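Local coordinates for protein purine nucleoside phosphorylase (Thermus thermophilus, PDB 1ODK) that probably catalyses the phosphorolysis of purine nucleosides, releasing the free base and a pentose 1-phosphate, as a hexamer of the phosphorylase superfamily, at residues Pro3-Ala8 with Ala70-Glu75; Arg38-His43 with Gly48-Tyr53. All coordinates share one frame; numbering follows the deposited sequence.

Contact 1 of 2, residues Pro3-Ala8 with Ala70-Glu75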
ATOM      1  N   PRO B   3       1.632   5.207 -35.707  1.00 31.33           N
ATOM      2  CA  PRO B   3       1.159   4.863 -34.362  1.00 27.94           C
ATOM      3  C   PRO B   3      -0.188   4.149 -34.395  1.00 24.66           C
ATOM      4  O   PRO B   3      -0.988   4.335 -35.312  1.00 24.90           O
ATOM      5  CB  PRO B   3       1.089   6.221 -33.666  1.00 26.32           C
ATOM      6  CG  PRO B   3       2.231   6.961 -34.296  1.00 28.83           C
ATOM      7  CD  PRO B   3       2.070   6.614 -35.764  1.00 28.78           C
ATOM      8  N   ILE B   4      -0.430   3.334 -33.377  1.00 23.13           N
ATOM      9  CA  ILE B   4      -1.655   2.558 -33.267  1.00 19.72           C
ATOM     10  C   ILE B   4      -2.937   3.381 -33.176  1.00 19.75           C
ATOM     11  O   ILE B   4      -3.907   3.106 -33.877  1.00 18.68           O
ATOM     12  CB  ILE B   4      -1.578   1.622 -32.043  1.00 20.34           C
ATOM     13  CG1 ILE B   4      -0.436   0.618 -32.237  1.00 22.15           C
ATOM     14  CG2 ILE B   4      -2.907   0.919 -31.832  1.00 19.26           C
ATOM     15  CD1 ILE B   4      -0.143  -0.232 -31.013  1.00 24.09           C
ATOM     16  N   HIS B   5      -2.946   4.398 -32.323  1.00 16.45           N
ATOM     17  CA  HIS B   5      -4.153   5.193 -32.149  1.00 18.20           C
ATOM     18  C   HIS B   5      -4.186   6.488 -32.954  1.00 19.41           C
ATOM     19  O   HIS B   5      -5.147   6.742 -33.683  1.00 20.53           O
ATOM     20  CB  HIS B   5      -4.354   5.451 -30.660  1.00 14.49           C
ATOM     21  CG  HIS B   5      -4.235   4.212 -29.828  1.00 15.58           C
ATOM     22  ND1 HIS B   5      -3.028   3.592 -29.586  1.00 16.20           N
ATOM     23  CD2 HIS B   5      -5.175   3.451 -29.216  1.00 16.79           C
ATOM     24  CE1 HIS B   5      -3.227   2.506 -28.861  1.00 15.78           C
ATOM     25  NE2 HIS B   5      -4.523   2.398 -28.622  1.00 14.71           N
ATOM     26  N   VAL B   6      -3.157   7.312 -32.820  1.00 18.03           N
ATOM     27  CA  VAL B   6      -3.092   8.547 -33.588  1.00 16.96           C
ATOM     28  C   VAL B   6      -2.386   8.143 -34.878  1.00 18.99           C
ATOM     29  O   VAL B   6      -1.158   8.142 -34.955  1.00 17.78           O
ATOM     30  CB  VAL B   6      -2.274   9.634 -32.855  1.00 18.01           C
ATOM     31  CG1 VAL B   6      -2.241  10.914 -33.686  1.00 15.93           C
ATOM     32  CG2 VAL B   6      -2.888   9.912 -31.483  1.00 15.03           C
ATOM     33  N   ARG B   7      -3.180   7.784 -35.884  1.00 20.46           N
ATOM     34  CA  ARG B   7      -2.649   7.328 -37.164  1.00 24.34           C
ATOM     35  C   ARG B   7      -2.201   8.428 -38.111  1.00 26.48           C
ATOM     36  O   ARG B   7      -2.805   8.660 -39.157  1.00 27.15           O
ATOM     37  CB  ARG B   7      -3.679   6.422 -37.841  1.00 25.67           C
ATOM     38  CG  ARG B   7      -3.972   5.179 -37.010  1.00 29.96           C
ATOM     39  CD  ARG B   7      -5.019   4.285 -37.626  1.00 36.91           C
ATOM     40  NE  ARG B   7      -5.194   3.074 -36.831  1.00 42.85           N
ATOM     41  CZ  ARG B   7      -6.067   2.111 -37.109  1.00 45.31           C
ATOM     42  NH1 ARG B   7      -6.855   2.213 -38.170  1.00 45.74           N
ATOM     43  NH2 ARG B   7      -6.149   1.044 -36.324  1.00 45.68           N
ATOM     44  N   ALA B   8      -1.118   9.095 -37.734  1.00 27.74           N
ATOM     45  CA  ALA B   8      -0.558  10.170 -38.531  1.00 29.36           C
ATOM     46  C   ALA B   8       0.874   9.805 -38.890  1.00 31.48           C
ATOM     47  O   ALA B   8       1.372   8.753 -38.495  1.00 28.87           O
ATOM     48  CB  ALA B   8      -0.577  11.465 -37.735  1.00 24.20           C
ATOM     49  N   ALA B  70      -4.981   9.850 -22.318  1.00  8.94           N
ATOM     50  CA  ALA B  70      -4.021  10.921 -22.559  1.00  9.22           C
ATOM     51  C   ALA B  70      -2.602  10.384 -22.699  1.00  9.00           C
ATOM     52  O   ALA B  70      -1.825  10.891 -23.507  1.00 10.14           O
ATOM     53  CB  ALA B  70      -4.085  11.954 -21.431  1.00 10.86           C
ATOM     54  N   ALA B  71      -2.265   9.357 -21.921  1.00  8.06           N
ATOM     55  CA  ALA B  71      -0.922   8.782 -21.975  1.00 10.17           C
ATOM     56  C   ALA B  71      -0.661   8.148 -23.328  1.00 10.31           C
ATOM     57  O   ALA B  71       0.425   8.293 -23.891  1.00 11.75           O
ATOM     58  CB  ALA B  71      -0.731   7.747 -20.856  1.00 11.19           C
ATOM     59  N   ILE B  72      -1.656   7.441 -23.851  1.00 11.00           N
ATOM     60  CA  ILE B  72      -1.522   6.809 -25.156  1.00 11.31           C
ATOM     61  C   ILE B  72      -1.276   7.876 -26.224  1.00 11.74           C
ATOM     62  O   ILE B  72      -0.424   7.709 -27.096  1.00 12.45           O
ATOM     63  CB  ILE B  72      -2.800   6.027 -25.521  1.00 11.74           C
ATOM     64  CG1 ILE B  72      -2.813   4.688 -24.779  1.00 10.24           C
ATOM     65  CG2 ILE B  72      -2.893   5.840 -27.043  1.00 10.29           C
ATOM     66  CD1 ILE B  72      -4.143   3.954 -24.871  1.00 11.54           C
ATOM     67  N   VAL B  73      -2.034   8.968 -26.151  1.00 11.59           N
ATOM     68  CA  VAL B  73      -1.908  10.049 -27.125  1.00 11.74           C
ATOM     69  C   VAL B  73      -0.568  10.772 -26.999  1.00 10.43           C
ATOM     70  O   VAL B  73       0.083  11.066 -28.006  1.00 11.62           O
ATOM     71  CB  VAL B  73      -3.074  11.061 -26.981  1.00 13.03           C
ATOM     72  CG1 VAL B  73      -2.865  12.253 -27.922  1.00 10.33           C
ATOM     73  CG2 VAL B  73      -4.388  10.375 -27.308  1.00 14.08           C
ATOM     74  N   VAL B  74      -0.149  11.042 -25.769  1.00  9.14           N
ATOM     75  CA  VAL B  74       1.127  11.714 -25.530  1.00 11.35           C
ATOM     76  C   VAL B  74       2.299  10.848 -26.010  1.00 12.52           C
ATOM     77  O   VAL B  74       3.186  11.335 -26.710  1.00 13.23           O
ATOM     78  CB  VAL B  74       1.299  12.051 -24.022  1.00 12.77           C
ATOM     79  CG1 VAL B  74       2.707  12.555 -23.743  1.00 11.57           C
ATOM     80  CG2 VAL B  74       0.285  13.109 -23.612  1.00 10.02           C
ATOM     81  N   GLU B  75       2.302   9.568 -25.642  1.00 13.75           N
ATOM     82  CA  GLU B  75       3.373   8.659 -26.057  1.00 12.90           C
ATOM     83  C   GLU B  75       3.505   8.644 -27.583  1.00 14.94           C
ATOM     84  O   GLU B  75       4.609   8.692 -28.128  1.00 14.22           O
ATOM     85  CB  GLU B  75       3.090   7.234 -25.555  1.00 13.39           C
ATOM     86  CG  GLU B  75       3.230   7.054 -24.039  1.00 13.18           C
ATOM     87  CD  GLU B  75       4.659   6.752 -23.601  1.00 17.79           C
ATOM     88  OE1 GLU B  75       5.611   7.244 -24.245  1.00 14.25           O
ATOM     89  OE2 GLU B  75       4.834   6.030 -22.597  1.00 15.24           O
TER
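His5 ND1 is hydrogen-bonded to OE2 of Glu76, with the CG2 methyl of Ile72 only 3.4 Å from the same nitrogen, tying the irregular N-terminal segment of this alpha/beta phosphorylase to helix 67-79. The methyl forms a CH-pi contact over the imidazole: CG2 of Ile72 stands 3.6 Å from the centroid of the His5 ring and 21° off its normal, displaced toward the rim. On the opposite face lies CG2 of the preceding Ile4, so two methyl groups clamp the ring. With CG anti to the carbonyl carbon and beside the backbone N (chi1 -49°), the His5 ring turns to the helix and crosses the Ile72 side chain at about a right angle. Phe159 of a neighbouring subunit meets the same imidazole edge-to-face. As in related hexameric phosphorylases, where an N-terminal histidine borders the adjacent subunit's nucleoside site, His5 probably lies beside such a pocket. Glu76 serves the loop twice, since its OE1 takes the N-H of Val6. Beyond these bonds, CG2 of Val6 meets CG1 of Val73 at 4.3 Å. The chain then bends in an inverse gamma turn centred on Arg7, whose NE donates to Ile4 O at 3.2 Å.

Contact 2 of 2, residues Arg38-His43 with Gly48-Tyr53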
ATOM      1  N   ARG B  38      -5.456  21.582 -41.099  1.00 18.81           N
ATOM      2  CA  ARG B  38      -5.737  20.317 -41.769  1.00 22.35           C
ATOM      3  C   ARG B  38      -5.838  19.236 -40.695  1.00 18.74           C
ATOM      4  O   ARG B  38      -5.009  19.183 -39.788  1.00 17.38           O
ATOM      5  CB  ARG B  38      -4.614  19.941 -42.740  1.00 24.63           C
ATOM      6  CG  ARG B  38      -4.112  21.072 -43.625  1.00 38.26           C
ATOM      7  CD  ARG B  38      -5.224  21.744 -44.417  1.00 44.27           C
ATOM      8  NE  ARG B  38      -6.006  20.800 -45.213  1.00 50.49           N
ATOM      9  CZ  ARG B  38      -6.931  21.159 -46.098  1.00 53.26           C
ATOM     10  NH1 ARG B  38      -7.191  22.445 -46.308  1.00 53.68           N
ATOM     11  NH2 ARG B  38      -7.606  20.234 -46.767  1.00 52.79           N
ATOM     12  N   ARG B  39      -6.850  18.381 -40.787  1.00 20.09           N
ATOM     13  CA  ARG B  39      -7.001  17.307 -39.812  1.00 18.94           C
ATOM     14  C   ARG B  39      -6.154  16.124 -40.277  1.00 20.51           C
ATOM     15  O   ARG B  39      -6.418  15.542 -41.330  1.00 20.77           O
ATOM     16  CB  ARG B  39      -8.470  16.892 -39.687  1.00 19.23           C
ATOM     17  CG  ARG B  39      -8.745  15.980 -38.492  1.00 19.45           C
ATOM     18  CD  ARG B  39     -10.235  15.866 -38.202  1.00 23.27           C
ATOM     19  NE  ARG B  39     -10.940  15.064 -39.199  1.00 24.33           N
ATOM     20  CZ  ARG B  39     -12.259  14.897 -39.224  1.00 24.69           C
ATOM     21  NH1 ARG B  39     -13.022  15.482 -38.312  1.00 20.24           N
ATOM     22  NH2 ARG B  39     -12.813  14.141 -40.162  1.00 26.23           N
ATOM     23  N   TYR B  40      -5.132  15.773 -39.500  1.00 17.53           N
ATOM     24  CA  TYR B  40      -4.262  14.665 -39.870  1.00 15.99           C
ATOM     25  C   TYR B  40      -4.712  13.322 -39.306  1.00 16.40           C
ATOM     26  O   TYR B  40      -4.171  12.282 -39.672  1.00 16.78           O
ATOM     27  CB  TYR B  40      -2.816  14.955 -39.453  1.00 14.18           C
ATOM     28  CG  TYR B  40      -2.625  15.180 -37.970  1.00 15.60           C
ATOM     29  CD1 TYR B  40      -2.750  14.129 -37.060  1.00 12.96           C
ATOM     30  CD2 TYR B  40      -2.335  16.452 -37.475  1.00 13.70           C
ATOM     31  CE1 TYR B  40      -2.588  14.337 -35.691  1.00 14.30           C
ATOM     32  CE2 TYR B  40      -2.171  16.671 -36.113  1.00 16.93           C
ATOM     33  CZ  TYR B  40      -2.300  15.609 -35.226  1.00 14.76           C
ATOM     34  OH  TYR B  40      -2.124  15.824 -33.884  1.00 13.84           O
ATOM     35  N   ASN B  41      -5.695  13.334 -38.411  1.00 15.22           N
ATOM     36  CA  ASN B  41      -6.193  12.085 -37.843  1.00 14.89           C
ATOM     37  C   ASN B  41      -7.599  12.195 -37.298  1.00 12.20           C
ATOM     38  O   ASN B  41      -7.967  13.202 -36.698  1.00 13.24           O
ATOM     39  CB  ASN B  41      -5.288  11.587 -36.703  1.00 15.22           C
ATOM     40  CG  ASN B  41      -5.819  10.305 -36.058  1.00 17.95           C
ATOM     41  OD1 ASN B  41      -5.736   9.227 -36.643  1.00 17.59           O
ATOM     42  ND2 ASN B  41      -6.383  10.428 -34.855  1.00 14.98           N
ATOM     43  N   ASP B  42      -8.390  11.150 -37.516  1.00 15.67           N
ATOM     44  CA  ASP B  42      -9.738  11.108 -36.976  1.00 17.49           C
ATOM     45  C   ASP B  42     -10.028   9.708 -36.435  1.00 15.98           C
ATOM     46  O   ASP B  42     -11.118   9.437 -35.934  1.00 18.43           O
ATOM     47  CB  ASP B  42     -10.781  11.528 -38.026  1.00 20.91           C
ATOM     48  CG  ASP B  42     -10.854  10.585 -39.208  1.00 22.41           C
ATOM     49  OD1 ASP B  42     -11.612  10.898 -40.147  1.00 32.20           O
ATOM     50  OD2 ASP B  42     -10.169   9.544 -39.206  1.00 24.16           O
ATOM     51  N   HIS B  43      -9.035   8.827 -36.522  1.00 14.33           N
ATOM     52  CA  HIS B  43      -9.188   7.463 -36.019  1.00 16.88           C
ATOM     53  C   HIS B  43      -9.529   7.502 -34.532  1.00 16.83           C
ATOM     54  O   HIS B  43      -8.953   8.291 -33.778  1.00 16.04           O
ATOM     55  CB  HIS B  43      -7.903   6.661 -36.221  1.00 16.49           C
ATOM     56  CG  HIS B  43      -8.030   5.225 -35.818  1.00 23.18           C
ATOM     57  ND1 HIS B  43      -7.319   4.677 -34.773  1.00 26.03           N
ATOM     58  CD2 HIS B  43      -8.818   4.233 -36.297  1.00 21.97           C
ATOM     59  CE1 HIS B  43      -7.665   3.410 -34.624  1.00 27.50           C
ATOM     60  NE2 HIS B  43      -8.573   3.117 -35.536  1.00 27.83           N
ATOM     61  N   GLY B  48      -7.060  15.278 -34.647  1.00 10.76           N
ATOM     62  CA  GLY B  48      -5.809  16.005 -34.524  1.00 10.68           C
ATOM     63  C   GLY B  48      -5.632  16.908 -35.730  1.00 14.14           C
ATOM     64  O   GLY B  48      -5.853  16.483 -36.870  1.00 12.99           O
ATOM     65  N   TYR B  49      -5.246  18.154 -35.479  1.00 13.23           N
ATOM     66  CA  TYR B  49      -5.061  19.131 -36.544  1.00 13.59           C
ATOM     67  C   TYR B  49      -3.706  19.809 -36.453  1.00 14.27           C
ATOM     68  O   TYR B  49      -3.081  19.851 -35.395  1.00 13.90           O
ATOM     69  CB  TYR B  49      -6.126  20.233 -36.468  1.00 12.25           C
ATOM     70  CG  TYR B  49      -7.545  19.740 -36.343  1.00 14.41           C
ATOM     71  CD1 TYR B  49      -8.019  19.223 -35.136  1.00 13.80           C
ATOM     72  CD2 TYR B  49      -8.412  19.774 -37.434  1.00 14.58           C
ATOM     73  CE1 TYR B  49      -9.318  18.750 -35.020  1.00 14.39           C
ATOM     74  CE2 TYR B  49      -9.720  19.301 -37.328  1.00 18.74           C
ATOM     75  CZ  TYR B  49     -10.163  18.792 -36.117  1.00 17.91           C
ATOM     76  OH  TYR B  49     -11.448  18.316 -35.997  1.00 24.51           O
ATOM     77  N   THR B  50      -3.270  20.352 -37.578  1.00 14.46           N
ATOM     78  CA  THR B  50      -2.024  21.089 -37.634  1.00 13.80           C
ATOM     79  C   THR B  50      -2.273  22.298 -38.518  1.00 16.79           C
ATOM     80  O   THR B  50      -2.934  22.202 -39.556  1.00 15.73           O
ATOM     81  CB  THR B  50      -0.878  20.249 -38.213  1.00 12.68           C
ATOM     82  OG1 THR B  50      -0.561  19.190 -37.300  1.00 14.97           O
ATOM     83  CG2 THR B  50       0.370  21.116 -38.418  1.00 15.18           C
ATOM     84  N   GLY B  51      -1.763  23.439 -38.083  1.00 13.57           N
ATOM     85  CA  GLY B  51      -1.930  24.660 -38.841  1.00 11.98           C
ATOM     86  C   GLY B  51      -0.821  25.601 -38.440  1.00 12.96           C
ATOM     87  O   GLY B  51       0.142  25.182 -37.801  1.00 15.05           O
ATOM     88  N   LEU B  52      -0.949  26.867 -38.814  1.00 12.33           N
ATOM     89  CA  LEU B  52       0.061  27.852 -38.474  1.00 15.39           C
ATOM     90  C   LEU B  52      -0.547  28.919 -37.582  1.00 11.56           C
ATOM     91  O   LEU B  52      -1.664  29.376 -37.816  1.00 14.16           O
ATOM     92  CB  LEU B  52       0.634  28.488 -39.751  1.00 15.87           C
ATOM     93  CG  LEU B  52       1.502  27.572 -40.627  1.00 21.54           C
ATOM     94  CD1 LEU B  52       1.733  28.198 -41.989  1.00 25.01           C
ATOM     95  CD2 LEU B  52       2.824  27.313 -39.936  1.00 23.90           C
ATOM     96  N   TYR B  53       0.185  29.296 -36.538  1.00 12.70           N
ATOM     97  CA  TYR B  53      -0.277  30.331 -35.626  1.00 11.28           C
ATOM     98  C   TYR B  53       0.784  31.419 -35.616  1.00 11.47           C
ATOM     99  O   TYR B  53       1.893  31.204 -35.131  1.00 11.40           O
ATOM    100  CB  TYR B  53      -0.455  29.777 -34.210  1.00 13.66           C
ATOM    101  CG  TYR B  53      -0.928  30.826 -33.230  1.00 12.79           C
ATOM    102  CD1 TYR B  53      -2.214  31.354 -33.317  1.00 15.57           C
ATOM    103  CD2 TYR B  53      -0.077  31.317 -32.239  1.00 14.99           C
ATOM    104  CE1 TYR B  53      -2.647  32.348 -32.442  1.00 18.76           C
ATOM    105  CE2 TYR B  53      -0.499  32.313 -31.354  1.00 14.96           C
ATOM    106  CZ  TYR B  53      -1.782  32.822 -31.464  1.00 18.77           C
ATOM    107  OH  TYR B  53      -2.209  33.796 -30.598  1.00 18.85           O
TER
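The beta hairpin of strands 37-41 and 48-53 carries a classic beta bulge, in which Tyr40 and Asn41 together face Gly48. Arg38 and Thr50 form a hydrogen-bonded antiparallel pair, with Arg38 N to Thr50 O and Thr50 N to Arg38 O both 3.0 Å. Beyond it, Gly48 is held from both bulge residues: its O accepts from Tyr40 N at 2.8 Å in a rather bent bond (137° at the hydrogen), and its N donates to Asn41 O at 3.1 Å. Tyr40 takes the crowded position between backbone N and carbonyl carbon (chi1 60°), which folds its ring back over the Gly48 peptide: O of Gly48 stands 3.5 Å above the ring plane, over its centre, and CA makes a CH-pi contact 4.0 Å from the centroid. Thr50 OG1 reaches the edge of this ring, 3.2 Å from Tyr40 CE2, and is itself hydrogen-bonded to Ser59; the Tyr40 hydroxyl goes to Gln61. A serine in place of Tyr40 would probably uncover the Gly48 backbone and leave Gln61 without its phenol partner. On the other face of the sheet from Thr50, Arg39 and Tyr49, a non-hydrogen-bonded pair, point the same way side by side, CG of Arg39 over the Tyr49 ring, 4.0 Å from its centroid, and the guanidinium in a cation-pi contact with Trp47. Gly48 N and O, and the Tyr40 and Thr50 hydroxyls, thus all have partners.

Contact 2 is nested within the chain loop that contact 1 closes, and their centres lie 14 Å apart. Segments 3-8 and 38-43 touch directly. Arg7 N makes a weak hydrogen bond to Asn41 OD1 at 3.0 Å, His5 O lies 3.2 Å from His43 ND1 in a probable hydrogen bond, and Ala8 CB packs on Tyr40 CD1 at 3.5 Å. The N-terminal segment is therefore held between helix 67-79 and the bulged end of the hairpin. Both contacts also reach a neighbouring subunit: His5 packs on its Met65, and His43 on its Asp22, a setting consistent with a nucleoside site built from two subunits.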